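Long-range contacts in UDP-N-acetylenolpyruvoylglucosamine reductase (Listeria monocytogenes, PDB 3TX1), which catalyses the NADPH-dependent, FAD-mediated reduction of UDP-N-acetylenolpyruvoylglucosamine to UDP-N-acetylmuramate, a step in building cell-wall peptidoglycan: residues A67-H75 / V174-K182; C242-H252 / D308-K316. All coordinates share one frame; numbering follows the deposited sequence.

Interaction 1 of 2, residues A67-H75 / V174-K182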
loop_
_atom_site.group_PDB
_atom_site.type_symbol
_atom_site.label_atom_id
_atom_site.label_comp_id
_atom_site.label_asym_id
_atom_site.label_seq_id
_atom_site.Cartn_x
_atom_site.Cartn_y
_atom_site.Cartn_z
ATOM N N ALA A 67 2.490 -18.085 -8.036
ATOM C CA ALA A 67 2.166 -17.498 -6.741
ATOM C C ALA A 67 1.609 -18.576 -5.817
ATOM O O ALA A 67 1.925 -18.592 -4.635
ATOM C CB ALA A 67 1.220 -16.304 -6.867
ATOM N N GLN A 68 0.833 -19.490 -6.392
ATOM C CA GLN A 68 0.188 -20.579 -5.691
ATOM C C GLN A 68 1.154 -21.566 -5.073
ATOM O O GLN A 68 1.062 -21.911 -3.902
ATOM C CB GLN A 68 -0.711 -21.335 -6.649
ATOM C CG GLN A 68 -1.979 -20.562 -6.945
ATOM C CD GLN A 68 -2.973 -21.351 -7.762
ATOM O OE1 GLN A 68 -2.827 -21.467 -8.985
ATOM N NE2 GLN A 68 -3.998 -21.896 -7.101
ATOM N N GLU A 69 2.098 -22.012 -5.868
ATOM C CA GLU A 69 3.035 -22.955 -5.389
ATOM C C GLU A 69 3.810 -22.407 -4.196
ATOM O O GLU A 69 4.056 -23.127 -3.214
ATOM C CB GLU A 69 3.954 -23.361 -6.529
ATOM C CG GLU A 69 3.220 -24.149 -7.602
ATOM C CD GLU A 69 4.124 -24.513 -8.761
ATOM O OE1 GLU A 69 4.677 -23.532 -9.312
ATOM O OE2 GLU A 69 4.273 -25.745 -9.110
ATOM N N VAL A 70 4.146 -21.128 -4.244
ATOM C CA VAL A 70 4.963 -20.542 -3.185
ATOM C C VAL A 70 4.162 -20.353 -1.901
ATOM O O VAL A 70 4.646 -20.692 -0.809
ATOM C CB VAL A 70 5.654 -19.248 -3.667
ATOM C CG1 VAL A 70 6.426 -18.571 -2.553
ATOM C CG2 VAL A 70 6.575 -19.559 -4.840
ATOM N N VAL A 71 2.929 -19.868 -2.045
ATOM C CA VAL A 71 2.027 -19.702 -0.916
ATOM C C VAL A 71 1.744 -21.029 -0.272
ATOM O O VAL A 71 1.757 -21.145 0.953
ATOM C CB VAL A 71 0.686 -19.071 -1.328
ATOM C CG1 VAL A 71 -0.385 -19.246 -0.252
ATOM C CG2 VAL A 71 0.881 -17.609 -1.607
ATOM N N ALA A 72 1.503 -22.041 -1.083
ATOM C CA ALA A 72 1.224 -23.366 -0.533
ATOM C C ALA A 72 2.453 -23.905 0.166
ATOM O O ALA A 72 2.357 -24.397 1.283
ATOM C CB ALA A 72 0.764 -24.325 -1.610
ATOM N N TYR A 73 3.611 -23.754 -0.473
ATOM C CA TYR A 73 4.852 -24.272 0.075
ATOM C C TYR A 73 5.139 -23.686 1.445
ATOM O O TYR A 73 5.489 -24.428 2.378
ATOM C CB TYR A 73 6.017 -24.003 -0.877
ATOM C CG TYR A 73 7.336 -24.527 -0.397
ATOM C CD1 TYR A 73 7.831 -25.745 -0.841
ATOM C CD2 TYR A 73 8.087 -23.815 0.504
ATOM C CE1 TYR A 73 9.052 -26.240 -0.394
ATOM C CE2 TYR A 73 9.304 -24.282 0.958
ATOM C CZ TYR A 73 9.785 -25.496 0.510
ATOM O OH TYR A 73 11.007 -25.940 0.985
ATOM N N CYS A 74 4.984 -22.364 1.565
ATOM C CA CYS A 74 5.241 -21.669 2.829
ATOM C C CYS A 74 4.253 -22.045 3.906
ATOM O O CYS A 74 4.640 -22.174 5.093
ATOM C CB CYS A 74 5.237 -20.169 2.636
ATOM S SG CYS A 74 6.706 -19.654 1.742
ATOM N N HIS A 75 2.987 -22.199 3.496
ATOM C CA HIS A 75 1.954 -22.644 4.411
ATOM C C HIS A 75 2.341 -23.971 4.954
ATOM O O HIS A 75 2.553 -24.095 6.144
ATOM C CB HIS A 75 0.611 -22.760 3.733
ATOM C CG HIS A 75 -0.516 -23.107 4.679
ATOM N ND1 HIS A 75 -1.179 -22.179 5.384
ATOM C CD2 HIS A 75 -1.088 -24.324 5.008
ATOM C CE1 HIS A 75 -2.131 -22.764 6.125
ATOM N NE2 HIS A 75 -2.080 -24.078 5.892
ATOM N N VAL A 174 -8.397 -14.126 -5.659
ATOM C CA VAL A 174 -7.580 -14.169 -4.501
ATOM C C VAL A 174 -6.980 -15.559 -4.183
ATOM O O VAL A 174 -7.416 -16.579 -4.726
ATOM C CB VAL A 174 -8.483 -13.655 -3.374
ATOM C CG1 VAL A 174 -8.506 -14.569 -2.163
ATOM C CG2 VAL A 174 -8.172 -12.217 -3.050
ATOM N N LEU A 175 -5.959 -15.578 -3.329
ATOM C CA LEU A 175 -5.377 -16.813 -2.827
ATOM C C LEU A 175 -5.564 -16.896 -1.339
ATOM O O LEU A 175 -5.221 -15.987 -0.591
ATOM C CB LEU A 175 -3.884 -16.950 -3.150
ATOM C CG LEU A 175 -3.414 -17.181 -4.613
ATOM C CD1 LEU A 175 -1.953 -17.609 -4.632
ATOM C CD2 LEU A 175 -4.232 -18.201 -5.386
ATOM N N THR A 176 -6.130 -18.002 -0.906
ATOM C CA THR A 176 -6.288 -18.248 0.510
ATOM C C THR A 176 -4.914 -18.641 1.052
ATOM O O THR A 176 -3.985 -18.957 0.289
ATOM C CB THR A 176 -7.309 -19.358 0.764
ATOM O OG1 THR A 176 -6.771 -20.611 0.336
ATOM C CG2 THR A 176 -8.597 -19.085 -0.008
ATOM N N GLN A 177 -4.778 -18.631 2.370
ATOM C CA GLN A 177 -3.495 -18.953 2.986
ATOM C C GLN A 177 -2.976 -20.336 2.629
ATOM O O GLN A 177 -1.770 -20.594 2.728
ATOM C CB GLN A 177 -3.548 -18.768 4.497
ATOM C CG GLN A 177 -3.443 -17.321 4.968
ATOM C CD GLN A 177 -3.184 -17.226 6.473
ATOM O OE1 GLN A 177 -3.408 -18.185 7.224
ATOM N NE2 GLN A 177 -2.700 -16.072 6.918
ATOM N N THR A 178 -3.874 -21.227 2.209
ATOM C CA THR A 178 -3.432 -22.568 1.840
ATOM C C THR A 178 -2.927 -22.584 0.395
ATOM O O THR A 178 -2.303 -23.552 -0.028
ATOM C CB THR A 178 -4.515 -23.649 2.014
ATOM O OG1 THR A 178 -5.468 -23.537 0.968
ATOM C CG2 THR A 178 -5.216 -23.553 3.349
ATOM N N GLY A 179 -3.161 -21.506 -0.356
ATOM C CA GLY A 179 -2.734 -21.484 -1.750
ATOM C C GLY A 179 -3.823 -21.624 -2.808
ATOM O O GLY A 179 -3.525 -21.461 -3.989
ATOM N N GLU A 180 -5.079 -21.869 -2.422
ATOM C CA GLU A 180 -6.158 -22.055 -3.417
ATOM C C GLU A 180 -6.713 -20.773 -4.019
ATOM O O GLU A 180 -6.898 -19.824 -3.289
ATOM C CB GLU A 180 -7.360 -22.772 -2.794
ATOM C CG GLU A 180 -6.994 -23.958 -1.928
ATOM C CD GLU A 180 -8.093 -25.009 -1.798
ATOM O OE1 GLU A 180 -9.137 -24.918 -2.485
ATOM O OE2 GLU A 180 -7.868 -25.967 -1.036
ATOM N N LEU A 181 -7.020 -20.742 -5.318
ATOM C CA LEU A 181 -7.722 -19.581 -5.837
ATOM C C LEU A 181 -9.130 -19.523 -5.280
ATOM O O LEU A 181 -9.761 -20.532 -5.010
ATOM C CB LEU A 181 -7.901 -19.553 -7.350
ATOM C CG LEU A 181 -6.820 -19.192 -8.351
ATOM C CD1 LEU A 181 -6.212 -20.488 -8.872
ATOM C CD2 LEU A 181 -7.524 -18.503 -9.493
ATOM N N LYS A 182 -9.631 -18.312 -5.149
ATOM C CA LYS A 182 -10.980 -18.118 -4.729
ATOM C C LYS A 182 -11.390 -16.853 -5.458
ATOM O O LYS A 182 -10.717 -15.825 -5.345
ATOM C CB LYS A 182 -11.079 -17.986 -3.206
ATOM C CG LYS A 182 -12.516 -17.926 -2.739
ATOM C CD LYS A 182 -12.682 -17.796 -1.237
ATOM C CE LYS A 182 -14.128 -18.069 -0.851
ATOM N NZ LYS A 182 -14.482 -19.495 -1.130
HETATM O O HOH W 1 0.730 -19.234 3.431
#
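A beta hairpin of the FAD-binding domain, with a type I turn and a G1 bulge, rests its tip on helix 64-76, with G179 and L175 against Q68 and V71. The turn runs from T176 to G179; G179 is the bulge residue, and its positive phi (106°) lets the chain rejoin the ladder through the bond from T176 N to E180 O. Q68 grips the end of this turn: its NE2 donates to G179 O at 3.2 Å (161° at the hydrogen), and the bond lies close to both the amide plane and the carbonyl plane. On the way there Q68 passes L175 at about a right angle, CG lying 3.6 Å from L175 CD2, and L181 CD1 packs against the amide. V71 holds CG1 anti to its backbone N (chi1 164°), which sets that methyl 3.6 Å from G179 CA, while CG2 meets L175 CD1. One turn further along, H75 lays a ring face over T178, whose CA is 4.2 Å from the ring centroid and nearly on the normal. A water donates to both V71 O and Q177 O, 2.9 Å from the latter, and so ties helix backbone to turn backbone. V71 also touches L102, so it sits where the helix, the hairpin and strand 100-103 of the mixed sheet meet, while L175 packs on I204 and L206 of strand 204-214.

Interaction 2 of 2, residues C242-H252 / D308-K316. With FAD (flavin-adenine dinucleotide), chain B; SO4 (sulfate ion), chain E.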
loop_
_atom_site.group_PDB
_atom_site.type_symbol
_atom_site.label_atom_id
_atom_site.label_comp_id
_atom_site.label_asym_id
_atom_site.label_seq_id
_atom_site.Cartn_x
_atom_site.Cartn_y
_atom_site.Cartn_z
ATOM N N CYS A 242 5.523 7.599 3.410
ATOM C CA CYS A 242 4.425 6.646 3.439
ATOM C C CYS A 242 3.275 7.645 3.309
ATOM O O CYS A 242 3.486 8.787 2.822
ATOM C CB CYS A 242 4.420 5.756 4.691
ATOM S SG CYS A 242 4.754 6.511 6.302
ATOM N N GLY A 243 2.057 7.346 3.686
ATOM C CA GLY A 243 1.154 8.480 3.428
ATOM C C GLY A 243 0.977 9.344 4.636
ATOM O O GLY A 243 1.927 9.775 5.282
ATOM N N SER A 244 -0.281 9.563 4.938
ATOM C CA SER A 244 -0.623 10.196 6.149
ATOM C C SER A 244 -0.203 9.088 7.122
ATOM O O SER A 244 -0.651 7.963 7.005
ATOM C CB SER A 244 -2.127 10.445 6.176
ATOM O OG SER A 244 -2.463 11.562 6.983
ATOM N N VAL A 245 0.713 9.400 8.023
ATOM C CA VAL A 245 1.223 8.455 9.005
ATOM C C VAL A 245 0.192 7.976 10.059
ATOM O O VAL A 245 0.272 6.864 10.513
ATOM C CB VAL A 245 2.487 9.057 9.716
ATOM C CG1 VAL A 245 2.849 8.282 10.971
ATOM C CG2 VAL A 245 3.695 9.089 8.794
ATOM N N PHE A 246 -0.776 8.801 10.440
ATOM C CA PHE A 246 -1.700 8.441 11.527
ATOM C C PHE A 246 -3.182 8.403 11.166
ATOM O O PHE A 246 -3.625 9.146 10.325
ATOM C CB PHE A 246 -1.538 9.445 12.693
ATOM C CG PHE A 246 -0.175 9.429 13.332
ATOM C CD1 PHE A 246 0.785 10.349 12.971
ATOM C CD2 PHE A 246 0.149 8.471 14.292
ATOM C CE1 PHE A 246 2.036 10.318 13.557
ATOM C CE2 PHE A 246 1.400 8.422 14.885
ATOM C CZ PHE A 246 2.346 9.353 14.521
ATOM N N LYS A 247 -3.965 7.582 11.852
ATOM C CA LYS A 247 -5.408 7.603 11.643
ATOM C C LYS A 247 -5.906 8.934 12.200
ATOM O O LYS A 247 -5.207 9.603 12.948
ATOM C CB LYS A 247 -6.082 6.444 12.385
ATOM C CG LYS A 247 -5.420 5.103 12.130
ATOM C CD LYS A 247 -6.112 3.941 12.830
ATOM C CE LYS A 247 -5.536 2.608 12.351
ATOM N NZ LYS A 247 -6.391 1.444 12.720
ATOM N N ARG A 248 -7.112 9.340 11.859
ATOM C CA ARG A 248 -7.584 10.611 12.385
ATOM C C ARG A 248 -8.242 10.393 13.770
ATOM O O ARG A 248 -9.218 9.644 13.897
ATOM C CB ARG A 248 -8.504 11.311 11.378
ATOM C CG ARG A 248 -8.859 12.754 11.719
ATOM C CD ARG A 248 -10.042 13.263 10.889
ATOM N NE ARG A 248 -9.760 13.876 9.568
ATOM C CZ ARG A 248 -9.329 13.249 8.463
ATOM N NH1 ARG A 248 -9.001 11.959 8.484
ATOM N NH2 ARG A 248 -9.169 13.938 7.331
ATOM N N PRO A 249 -7.710 11.070 14.783
ATOM C CA PRO A 249 -8.282 11.015 16.131
ATOM C C PRO A 249 -9.644 11.700 16.176
ATOM O O PRO A 249 -9.812 12.774 15.597
ATOM C CB PRO A 249 -7.270 11.798 16.968
ATOM C CG PRO A 249 -6.655 12.755 16.006
ATOM C CD PRO A 249 -6.596 12.030 14.691
ATOM N N PRO A 250 -10.602 11.081 16.856
ATOM C CA PRO A 250 -11.964 11.616 16.942
ATOM C C PRO A 250 -11.919 13.142 16.978
ATOM O O PRO A 250 -11.375 13.723 17.916
ATOM C CB PRO A 250 -12.491 11.012 18.246
ATOM C CG PRO A 250 -11.731 9.739 18.397
ATOM C CD PRO A 250 -10.361 10.011 17.841
ATOM N N GLY A 251 -12.497 13.778 15.962
ATOM C CA GLY A 251 -12.665 15.219 15.941
ATOM C C GLY A 251 -11.415 16.067 16.029
ATOM O O GLY A 251 -11.384 17.102 16.680
ATOM N N HIS A 252 -10.368 15.620 15.362
ATOM C CA HIS A 252 -9.135 16.332 15.368
ATOM C C HIS A 252 -8.536 16.039 14.082
ATOM O O HIS A 252 -8.811 14.998 13.492
ATOM C CB HIS A 252 -8.229 15.747 16.402
ATOM C CG HIS A 252 -8.237 16.479 17.696
ATOM N ND1 HIS A 252 -7.932 17.761 17.789
ATOM C CD2 HIS A 252 -8.495 16.045 18.976
ATOM C CE1 HIS A 252 -8.006 18.141 19.061
ATOM N NE2 HIS A 252 -8.349 17.089 19.784
ATOM N N ASP A 308 -3.098 15.067 25.359
ATOM C CA ASP A 308 -3.697 13.818 25.821
ATOM C C ASP A 308 -4.486 13.107 24.740
ATOM O O ASP A 308 -5.595 12.629 24.995
ATOM C CB ASP A 308 -4.622 14.034 27.014
ATOM C CG ASP A 308 -5.176 12.712 27.556
ATOM O OD1 ASP A 308 -4.502 11.652 27.387
ATOM O OD2 ASP A 308 -6.284 12.730 28.146
ATOM N N VAL A 309 -3.923 13.034 23.544
ATOM C CA VAL A 309 -4.602 12.383 22.461
ATOM C C VAL A 309 -3.671 11.310 21.934
ATOM O O VAL A 309 -2.486 11.576 21.739
ATOM C CB VAL A 309 -4.937 13.392 21.347
ATOM C CG1 VAL A 309 -5.664 12.711 20.195
ATOM C CG2 VAL A 309 -5.752 14.561 21.879
ATOM N N GLU A 310 -4.220 10.109 21.713
ATOM C CA GLU A 310 -3.502 8.940 21.184
ATOM C C GLU A 310 -3.448 8.919 19.673
ATOM O O GLU A 310 -4.449 8.606 19.018
ATOM C CB GLU A 310 -4.216 7.653 21.579
ATOM C CG GLU A 310 -4.169 7.287 23.042
ATOM C CD GLU A 310 -2.815 6.775 23.503
ATOM O OE1 GLU A 310 -2.797 5.918 24.448
ATOM O OE2 GLU A 310 -1.791 7.212 22.919
ATOM N N LEU A 311 -2.295 9.207 19.094
ATOM C CA LEU A 311 -2.211 9.107 17.647
ATOM C C LEU A 311 -1.875 7.677 17.317
ATOM O O LEU A 311 -0.873 7.151 17.773
ATOM C CB LEU A 311 -1.188 10.070 17.061
ATOM C CG LEU A 311 -1.600 11.535 17.025
ATOM C CD1 LEU A 311 -0.409 12.386 16.644
ATOM C CD2 LEU A 311 -2.757 11.766 16.065
ATOM N N GLU A 312 -2.740 7.021 16.570
ATOM C CA GLU A 312 -2.486 5.643 16.216
ATOM C C GLU A 312 -2.071 5.591 14.779
ATOM O O GLU A 312 -2.603 6.337 13.939
ATOM C CB GLU A 312 -3.698 4.802 16.558
ATOM C CG GLU A 312 -3.923 4.936 18.061
ATOM C CD GLU A 312 -5.099 4.166 18.630
ATOM O OE1 GLU A 312 -5.980 3.712 17.833
ATOM O OE2 GLU A 312 -5.129 4.040 19.896
ATOM N N THR A 313 -1.070 4.781 14.491
ATOM C CA THR A 313 -0.561 4.752 13.137
ATOM C C THR A 313 -1.587 4.189 12.134
ATOM O O THR A 313 -2.355 3.278 12.449
ATOM C CB THR A 313 0.732 3.929 13.045
ATOM O OG1 THR A 313 0.496 2.646 13.608
ATOM C CG2 THR A 313 1.851 4.564 13.813
ATOM N N GLU A 314 -1.638 4.779 10.955
ATOM C CA GLU A 314 -2.429 4.252 9.870
ATOM C C GLU A 314 -1.474 3.325 9.124
ATOM O O GLU A 314 -1.783 2.161 8.911
ATOM C CB GLU A 314 -2.997 5.391 9.000
ATOM C CG GLU A 314 -3.220 5.128 7.499
ATOM C CD GLU A 314 -4.353 4.158 7.142
ATOM O OE1 GLU A 314 -4.931 4.276 6.021
ATOM O OE2 GLU A 314 -4.676 3.267 7.952
ATOM N N VAL A 315 -0.295 3.831 8.784
ATOM C CA VAL A 315 0.752 3.067 8.119
ATOM C C VAL A 315 1.105 1.745 8.863
ATOM O O VAL A 315 1.155 1.713 10.110
ATOM C CB VAL A 315 1.997 3.960 8.024
ATOM C CG1 VAL A 315 2.606 4.185 9.412
ATOM C CG2 VAL A 315 3.035 3.346 7.112
ATOM N N LYS A 316 1.355 0.664 8.116
ATOM C CA LYS A 316 1.665 -0.661 8.721
ATOM C C LYS A 316 3.100 -0.718 9.147
ATOM O O LYS A 316 3.973 -0.215 8.424
ATOM C CB LYS A 316 1.496 -1.833 7.735
ATOM C CG LYS A 316 0.156 -1.976 7.060
ATOM C CD LYS A 316 -0.934 -2.279 8.058
ATOM C CE LYS A 316 -2.268 -2.279 7.317
ATOM N NZ LYS A 316 -3.423 -2.534 8.229
HETATM P PA FAD B . 1.961 -1.780 0.709
HETATM O O1A FAD B . 3.014 -2.519 -0.046
HETATM O O2A FAD B . 2.322 -0.522 1.444
HETATM O O5B FAD B . 1.350 -2.740 1.831
HETATM C C5B FAD B . 0.043 -2.335 2.226
HETATM C C4B FAD B . -0.722 -3.453 2.902
HETATM O O4B FAD B . -1.428 -4.222 1.941
HETATM C C3B FAD B . 0.102 -4.444 3.694
HETATM O O3B FAD B . -0.782 -4.988 4.705
HETATM C C2B FAD B . 0.374 -5.506 2.630
HETATM O O2B FAD B . 0.749 -6.826 3.069
HETATM C C1B FAD B . -0.973 -5.569 1.970
HETATM N N9A FAD B . -0.831 -5.964 0.580
HETATM C C8A FAD B . -0.082 -5.385 -0.370
HETATM N N7A FAD B . -0.313 -6.014 -1.557
HETATM C C5A FAD B . -1.224 -6.996 -1.381
HETATM C C6A FAD B . -1.888 -8.061 -2.177
HETATM N N6A FAD B . -1.652 -8.260 -3.504
HETATM N N1A FAD B . -2.769 -8.855 -1.531
HETATM C C2A FAD B . -3.052 -8.715 -0.243
HETATM N N3A FAD B . -2.475 -7.811 0.551
HETATM C C4A FAD B . -1.568 -6.943 0.049
HETATM N N1 FAD B . -4.065 5.742 0.866
HETATM C C2 FAD B . -5.348 6.141 0.686
HETATM O O2 FAD B . -6.274 5.354 0.945
HETATM N N3 FAD B . -5.702 7.341 0.205
HETATM C C4 FAD B . -4.828 8.284 -0.116
HETATM O O4 FAD B . -5.197 9.408 -0.527
HETATM C C4X FAD B . -3.412 7.925 0.054
HETATM N N5 FAD B . -2.467 8.809 -0.251
HETATM C C5X FAD B . -1.162 8.533 -0.112
HETATM C C6 FAD B . -0.239 9.503 -0.471
HETATM C C7 FAD B . 1.104 9.254 -0.372
HETATM C C7M FAD B . 2.095 10.324 -0.750
HETATM C C8 FAD B . 1.517 7.918 0.115
HETATM C C8M FAD B . 2.954 7.572 0.262
HETATM C C9 FAD B . 0.604 6.961 0.466
HETATM C C9A FAD B . -0.741 7.223 0.375
HETATM N N10 FAD B . -1.710 6.246 0.710
HETATM C C10 FAD B . -3.068 6.583 0.562
HETATM C "C1'" FAD B . -1.295 4.931 1.233
HETATM C "C2'" FAD B . -1.115 3.918 0.126
HETATM O "O2'" FAD B . -0.991 4.577 -1.131
HETATM C "C3'" FAD B . -2.311 2.988 0.030
HETATM O "O3'" FAD B . -2.490 2.427 1.324
HETATM C "C4'" FAD B . -2.031 1.890 -0.992
HETATM O "O4'" FAD B . -3.249 1.319 -1.492
HETATM C "C5'" FAD B . -1.087 0.823 -0.466
HETATM O "O5'" FAD B . -0.501 0.207 -1.588
HETATM P P FAD B . 0.808 -0.677 -1.537
HETATM O O1P FAD B . 0.735 -1.528 -2.752
HETATM O O2P FAD B . 1.912 0.312 -1.372
HETATM O O3P FAD B . 0.694 -1.510 -0.217
HETATM S S SO4 E . -3.688 -6.307 8.254
HETATM O O1 SO4 E . -4.385 -7.449 7.607
HETATM O O2 SO4 E . -4.490 -5.073 8.070
HETATM O O3 SO4 E . -3.502 -6.596 9.696
HETATM O O4 SO4 E . -2.346 -6.111 7.655
#
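Two backbone hydrogen bonds join K247 to E312 and E314 to V245. K247 N donates to E312 O at 2.8 Å, nearly in line with the carbonyl, whereas E314 N reaches V245 O at 2.9 Å from a position tilted 32° out of the carbonyl plane. At the pocket end, K316 NZ donates to O2 of a sulfate, probably from the crystallisation liquor, 2.8 Å away. The two backbone hydrogen bonds flank F246 and T313, a single antiparallel bridge and non-hydrogen-bonded pair, between two otherwise irregular loops of the C-terminal domain. These loops carry S244, the predicted proton donor, and E314, another predicted active-site residue, whose side chain touches R194 and whose OE1 is hydrogen-bonded to a glycerol, probably also from the liquor. The F246 ring is sandwiched: V245 CG1 lies off-centre over one face, L311 covers the other, CB in a CH-pi contact 3.9 Å from the ring centroid and CD1 over the centre, and E312 O meets the edge in plane. Helix 289-307 adds I296 and V299 around this ring. K247 runs its extended aliphatic chain past T313 O. Toward the flavin, C242 CB packs on V315 CG2; G243 CA lies 3.4 Å from FAD C9. Outward, P249 CB meets V309 CG1 at 3.7 Å, beside L257 of helix 254-260.

Overall arrangement
The two contacts lie on opposite sides of the chain's centre, their own centres 33 Å apart and their nearest atoms about 14 Å apart, and they follow one another along the sequence. Interaction 1 belongs to the FAD-binding domain and stays away from the predicted catalytic residues, although the L175 side chain comes within about 8 Å of the cofactor. Interaction 2 belongs to the C-terminal domain and contributes to the FAD pocket: C242 and G243 at the isoalloxazine, K316 beside the adenosine ribose. FAD thus extends between the two regions: interaction 2, with its predicted active-site residues S244 and E314, meets the isoalloxazine and reaches the ribose, whereas the adenine is turned toward interaction 1.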